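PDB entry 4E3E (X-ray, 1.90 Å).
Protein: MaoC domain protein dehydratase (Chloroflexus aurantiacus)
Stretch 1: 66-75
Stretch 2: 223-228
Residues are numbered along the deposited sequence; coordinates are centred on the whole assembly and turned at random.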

ATOM      1  N   LEU A  66      -4.604  17.416  -1.241  1.00 24.44           N
ATOM      2  CA  LEU A  66      -4.240  17.030   0.121  1.00 23.06           C
ATOM      3  C   LEU A  66      -3.022  16.101   0.188  1.00 26.10           C
ATOM      4  O   LEU A  66      -2.266  16.140   1.171  1.00 26.47           O
ATOM      5  N   LEU A  67      -2.831  15.268  -0.838  1.00 24.69           N
ATOM      6  CA  LEU A  67      -1.589  14.488  -0.946  1.00 25.85           C
ATOM      7  C   LEU A  67      -0.384  15.445  -1.065  1.00 26.41           C
ATOM      8  O   LEU A  67       0.626  15.265  -0.360  1.00 24.75           O
ATOM      9  N   VAL A  68      -0.505  16.456  -1.935  1.00 25.30           N
ATOM     10  CA  VAL A  68       0.476  17.543  -2.005  1.00 25.45           C
ATOM     11  C   VAL A  68       0.694  18.186  -0.621  1.00 26.07           C
ATOM     12  O   VAL A  68       1.841  18.364  -0.170  1.00 22.28           O
ATOM     13  N   PHE A  69      -0.399  18.537   0.047  1.00 25.38           N
ATOM     14  CA  PHE A  69      -0.303  19.145   1.375  1.00 23.65           C
ATOM     15  C   PHE A  69       0.475  18.296   2.398  1.00 27.35           C
ATOM     16  O   PHE A  69       1.412  18.812   3.036  1.00 26.18           O
ATOM     17  N   HIS A  70       0.102  17.019   2.553  1.00 23.77           N
ATOM     18  CA  HIS A  70       0.762  16.136   3.530  1.00 24.10           C
ATOM     19  C   HIS A  70       2.227  15.899   3.254  1.00 23.93           C
ATOM     20  O   HIS A  70       3.034  15.785   4.165  1.00 25.23           O
ATOM     21  N   ILE A  71       2.589  15.845   1.983  1.00 23.84           N
ATOM     22  CA  ILE A  71       3.992  15.707   1.616  1.00 25.26           C
ATOM     23  C   ILE A  71       4.810  16.963   1.966  1.00 26.49           C
ATOM     24  O   ILE A  71       5.875  16.847   2.584  1.00 28.14           O
ATOM     25  N   VAL A  72       4.306  18.146   1.585  1.00 26.63           N
ATOM     26  CA  VAL A  72       4.933  19.430   1.944  1.00 26.88           C
ATOM     27  C   VAL A  72       5.039  19.549   3.479  1.00 26.53           C
ATOM     28  O   VAL A  72       6.123  19.828   4.030  1.00 27.02           O
ATOM     29  N   PHE A  73       3.927  19.298   4.161  1.00 25.27           N
ATOM     30  CA  PHE A  73       3.897  19.291   5.635  1.00 24.32           C
ATOM     31  C   PHE A  73       4.898  18.305   6.226  1.00 24.52           C
ATOM     32  O   PHE A  73       5.681  18.666   7.118  1.00 25.49           O
ATOM     33  N   GLY A  74       4.881  17.066   5.741  1.00 26.15           N
ATOM     34  CA  GLY A  74       5.791  16.031   6.240  1.00 27.85           C
ATOM     35  C   GLY A  74       7.267  16.415   6.209  1.00 24.35           C
ATOM     36  O   GLY A  74       7.991  16.145   7.159  1.00 25.80           O
ATOM     37  N   LYS A  75       7.714  17.038   5.117  1.00 24.15           N
ATOM     38  CA  LYS A  75       9.099  17.509   5.004  1.00 26.81           C
ATOM     39  C   LYS A  75       9.514  18.465   6.122  1.00 25.29           C
ATOM     40  O   LYS A  75      10.697  18.518   6.483  1.00 26.24           O
ATOM     41  N   ARG A 223       4.064   7.413   6.804  1.00 22.54           N
ATOM     42  CA  ARG A 223       5.335   7.048   6.138  1.00 24.04           C
ATOM     43  C   ARG A 223       5.368   7.475   4.683  1.00 24.11           C
ATOM     44  O   ARG A 223       6.437   7.858   4.157  1.00 24.41           O
ATOM     45  N   LEU A 224       4.212   7.418   4.022  1.00 23.13           N
ATOM     46  CA  LEU A 224       4.124   7.869   2.624  1.00 27.34           C
ATOM     47  C   LEU A 224       4.527   9.346   2.560  1.00 26.65           C
ATOM     48  O   LEU A 224       5.177   9.792   1.601  1.00 25.71           O
ATOM     49  N   TYR A 225       4.148  10.087   3.607  1.00 26.50           N
ATOM     50  CA  TYR A 225       4.446  11.514   3.717  1.00 26.28           C
ATOM     51  C   TYR A 225       5.871  11.766   4.220  1.00 28.39           C
ATOM     52  O   TYR A 225       6.317  12.926   4.258  1.00 26.04           O
ATOM     53  N   GLN A 226       6.578  10.688   4.591  1.00 24.84           N
ATOM     54  CA  GLN A 226       7.923  10.788   5.204  1.00 24.83           C
ATOM     55  C   GLN A 226       7.863  11.769   6.407  1.00 26.40           C
ATOM     56  O   GLN A 226       8.734  12.616   6.634  1.00 29.27           O
ATOM     57  N   ASN A 227       6.770  11.637   7.147  1.00 25.12           N
ATOM     58  CA  ASN A 227       6.488  12.418   8.350  1.00 26.95           C
ATOM     59  C   ASN A 227       6.965  11.545   9.503  1.00 27.26           C
ATOM     60  O   ASN A 227       6.556  10.397   9.625  1.00 27.63           O
ATOM     61  N   THR A 228       7.864  12.078  10.325  1.00 29.62           N
ATOM     62  CA  THR A 228       8.550  11.260  11.325  1.00 25.38           C
ATOM     63  C   THR A 228       8.094  11.453  12.760  1.00 27.70           C
ATOM     64  O   THR A 228       8.755  10.916  13.641  1.00 27.53           O
TER

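Packing of helix 66-75 against the helix end and following turn at 223-228, two segments of one chain that bury 430 Å² between them. Tyr-225 is the centre of the contact, with the largest covered area of any residue here. Its chi1 is m (-49°) and its chi2 is -37°, which lays the ring along the helix beside Leu-67, His-70 and Ile-71. His-70 points its CA-to-CB bond toward the second stretch, and its CB sits over one face of the tyrosine ring, 3.3 Å from the centroid of the Tyr-225 ring and 3° off the normal, a well-centred CH-pi contact. With chi1 m (-58°) and chi2 -42°, the imidazole is carried on past the phenol; the two rings meet obliquely, centroids 4.8 Å apart and planes at 41°, and His-70 CD2 lies 3.4 Å from Tyr-225 OH. Both imidazole nitrogens and the phenol oxygen find hydrogen bonds elsewhere in the structure.

Leu-67 leaves its backbone sideways, but the t, p rotamer (178°, 51°) brings CD1 to the edge of the tyrosine ring, 3.8 Å from Tyr-225 CE1. The same methyl, Leu-67 CD1, lies 4.1 Å from Leu-224 CD2, since Leu-224 is also t, p and its end likewise comes nearer. Ile-71 (m, t) adds an apolar contact one helical turn along, Ile-71 CG1 to Tyr-225 CD1 at 4.1 Å.

At Gly-74 the backbones come close: its CA is 3.7 Å from Tyr-225 O and 4.0 Å from Asn-227 CB. A CB here would point toward the second stretch and fall 2.3 Å from Tyr-225 O, a clash, so the close approach depends on the bare glycine. Phe-73 (chi1 t) starts sideways and swings its ring nearer, so that Asn-227 ND2 lies at the ring edge, 4.0 Å from Phe-73 CE1. Asn-227 is also t, and a water links its ND2 (3.2 Å, water accepting) to His-70 O (2.7 Å, water donating).

Lys-75 points its CA-to-CB bond away, yet its chain bends back through m, m and an off-well chi3 of 126° before a t chi4. This curl brings Lys-75 NZ within 2.8 Å of Gln-226 OE1, the direct hydrogen bond across the contact. Gln-226, m at chi1 and t at chi2, leaves the helix with positive phi in a Schellman motif. A second water accepts from Lys-75 NZ at 2.9 Å and donates to Gln-226 O at 2.7 Å, tying the ammonium to the turn's backbone as well.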

ATOM      1  CB  LEU A  66      -5.427  16.412   0.849  1.00 22.65           C
ATOM      2  CG  LEU A  66      -6.569  17.363   1.112  1.00 21.28           C
ATOM      3  CD1 LEU A  66      -7.604  16.591   1.916  1.00 22.00           C
ATOM      4  CD2 LEU A  66      -6.085  18.581   1.899  1.00 24.43           C
ATOM      5  CB  LEU A  67      -1.636  13.482  -2.108  1.00 25.43           C
ATOM      6  CG  LEU A  67      -0.396  12.606  -2.385  1.00 25.86           C
ATOM      7  CD1 LEU A  67       0.106  11.882  -1.125  1.00 24.85           C
ATOM      8  CD2 LEU A  67      -0.696  11.612  -3.518  1.00 23.48           C
ATOM      9  CB  VAL A  68       0.069  18.638  -3.017  1.00 22.96           C
ATOM     10  CG1 VAL A  68       1.012  19.844  -2.919  1.00 25.55           C
ATOM     11  CG2 VAL A  68       0.069  18.089  -4.447  1.00 23.49           C
ATOM     12  CB  PHE A  69      -1.682  19.550   1.884  1.00 24.50           C
ATOM     13  CG  PHE A  69      -1.676  20.103   3.275  1.00 28.94           C
ATOM     14  CD1 PHE A  69      -1.416  21.455   3.504  1.00 29.93           C
ATOM     15  CD2 PHE A  69      -1.920  19.274   4.353  1.00 30.02           C
ATOM     16  CE1 PHE A  69      -1.412  21.965   4.791  1.00 30.63           C
ATOM     17  CE2 PHE A  69      -1.916  19.783   5.647  1.00 36.25           C
ATOM     18  CZ  PHE A  69      -1.654  21.129   5.864  1.00 32.95           C
ATOM     19  CB  HIS A  70       0.031  14.805   3.646  1.00 23.36           C
ATOM     20  CG  HIS A  70      -1.411  14.944   4.056  1.00 22.33           C
ATOM     21  ND1 HIS A  70      -1.807  15.808   5.015  1.00 29.43           N
ATOM     22  CD2 HIS A  70      -2.562  14.308   3.596  1.00 25.24           C
ATOM     23  CE1 HIS A  70      -3.144  15.723   5.170  1.00 28.51           C
ATOM     24  NE2 HIS A  70      -3.605  14.806   4.304  1.00 29.68           N
ATOM     25  CB  ILE A  71       4.146  15.269   0.145  1.00 26.94           C
ATOM     26  CG1 ILE A  71       3.696  13.796   0.024  1.00 28.21           C
ATOM     27  CG2 ILE A  71       5.599  15.432  -0.325  1.00 24.49           C
ATOM     28  CD1 ILE A  71       3.555  13.301  -1.391  1.00 27.09           C
ATOM     29  CB  VAL A  72       4.180  20.626   1.306  1.00 22.71           C
ATOM     30  CG1 VAL A  72       4.633  21.956   1.914  1.00 26.85           C
ATOM     31  CG2 VAL A  72       4.424  20.655  -0.211  1.00 21.90           C
ATOM     32  CB  PHE A  73       2.473  19.007   6.127  1.00 24.52           C
ATOM     33  CG  PHE A  73       2.300  19.042   7.632  1.00 25.10           C
ATOM     34  CD1 PHE A  73       2.724  17.988   8.437  1.00 26.15           C
ATOM     35  CD2 PHE A  73       1.634  20.116   8.242  1.00 28.84           C
ATOM     36  CE1 PHE A  73       2.511  18.011   9.828  1.00 27.59           C
ATOM     37  CE2 PHE A  73       1.418  20.138   9.615  1.00 32.04           C
ATOM     38  CZ  PHE A  73       1.859  19.085  10.417  1.00 26.97           C
ATOM     39  CB  LYS A  75       9.338  18.246   3.681  1.00 29.29           C
ATOM     40  CG  LYS A  75       8.874  17.523   2.447  1.00 35.98           C
ATOM     41  CD  LYS A  75       9.688  16.287   2.245  1.00 34.68           C
ATOM     42  CE  LYS A  75       8.810  15.056   2.124  1.00 29.79           C
ATOM     43  NZ  LYS A  75       9.852  14.008   2.169  1.00 32.35           N
ATOM     44  CB  ARG A 223       5.621   5.545   6.260  1.00 24.37           C
ATOM     45  CG  ARG A 223       6.136   5.141   7.641  1.00 27.31           C
ATOM     46  CD  ARG A 223       6.070   3.634   7.843  1.00 29.85           C
ATOM     47  NE  ARG A 223       6.910   3.225   8.956  1.00 28.51           N
ATOM     48  CZ  ARG A 223       6.701   2.165   9.732  1.00 30.52           C
ATOM     49  NH1 ARG A 223       5.651   1.367   9.533  1.00 27.76           N
ATOM     50  NH2 ARG A 223       7.555   1.906  10.720  1.00 27.00           N
ATOM     51  CB  LEU A 224       2.709   7.661   2.062  1.00 25.34           C
ATOM     52  CG  LEU A 224       2.473   8.105   0.609  1.00 31.99           C
ATOM     53  CD1 LEU A 224       3.256   7.225  -0.361  1.00 31.57           C
ATOM     54  CD2 LEU A 224       0.993   8.096   0.255  1.00 36.22           C
ATOM     55  CB  TYR A 225       3.422  12.224   4.634  1.00 23.16           C
ATOM     56  CG  TYR A 225       1.974  11.902   4.278  1.00 23.94           C
ATOM     57  CD1 TYR A 225       1.574  11.757   2.926  1.00 24.36           C
ATOM     58  CD2 TYR A 225       1.021  11.749   5.271  1.00 23.48           C
ATOM     59  CE1 TYR A 225       0.260  11.439   2.599  1.00 23.28           C
ATOM     60  CE2 TYR A 225      -0.302  11.446   4.963  1.00 23.80           C
ATOM     61  CZ  TYR A 225      -0.670  11.288   3.638  1.00 24.16           C
ATOM     62  OH  TYR A 225      -1.960  10.986   3.353  1.00 26.82           O
ATOM     63  CB  GLN A 226       8.971  11.124   4.133  1.00 27.51           C
ATOM     64  CG  GLN A 226       9.229   9.938   3.184  1.00 21.32           C
ATOM     65  CD  GLN A 226       9.917  10.383   1.913  1.00 21.68           C
ATOM     66  OE1 GLN A 226       9.489  11.348   1.296  1.00 28.70           O
ATOM     67  NE2 GLN A 226      11.011   9.703   1.532  1.00 23.62           N
ATOM     68  CB  ASN A 227       4.974  12.724   8.414  1.00 26.88           C
ATOM     69  CG  ASN A 227       4.512  13.343   9.749  1.00 23.57           C
ATOM     70  OD1 ASN A 227       5.114  13.149  10.798  1.00 26.47           O
ATOM     71  ND2 ASN A 227       3.410  14.094   9.694  1.00 21.87           N
ATOM     72  CB  THR A 228      10.055  11.555  11.364  1.00 23.96           C
ATOM     73  OG1 THR A 228      10.245  12.937  11.710  1.00 31.50           O
ATOM     74  CG2 THR A 228      10.713  11.281  10.000  1.00 24.40           C
TER
HETATM   75  O   HOH W   1       2.525  14.923   6.687  1.00 37.07           O
HETATM   76  O   HOH W   2      10.269  14.139   4.989  1.00 39.04           O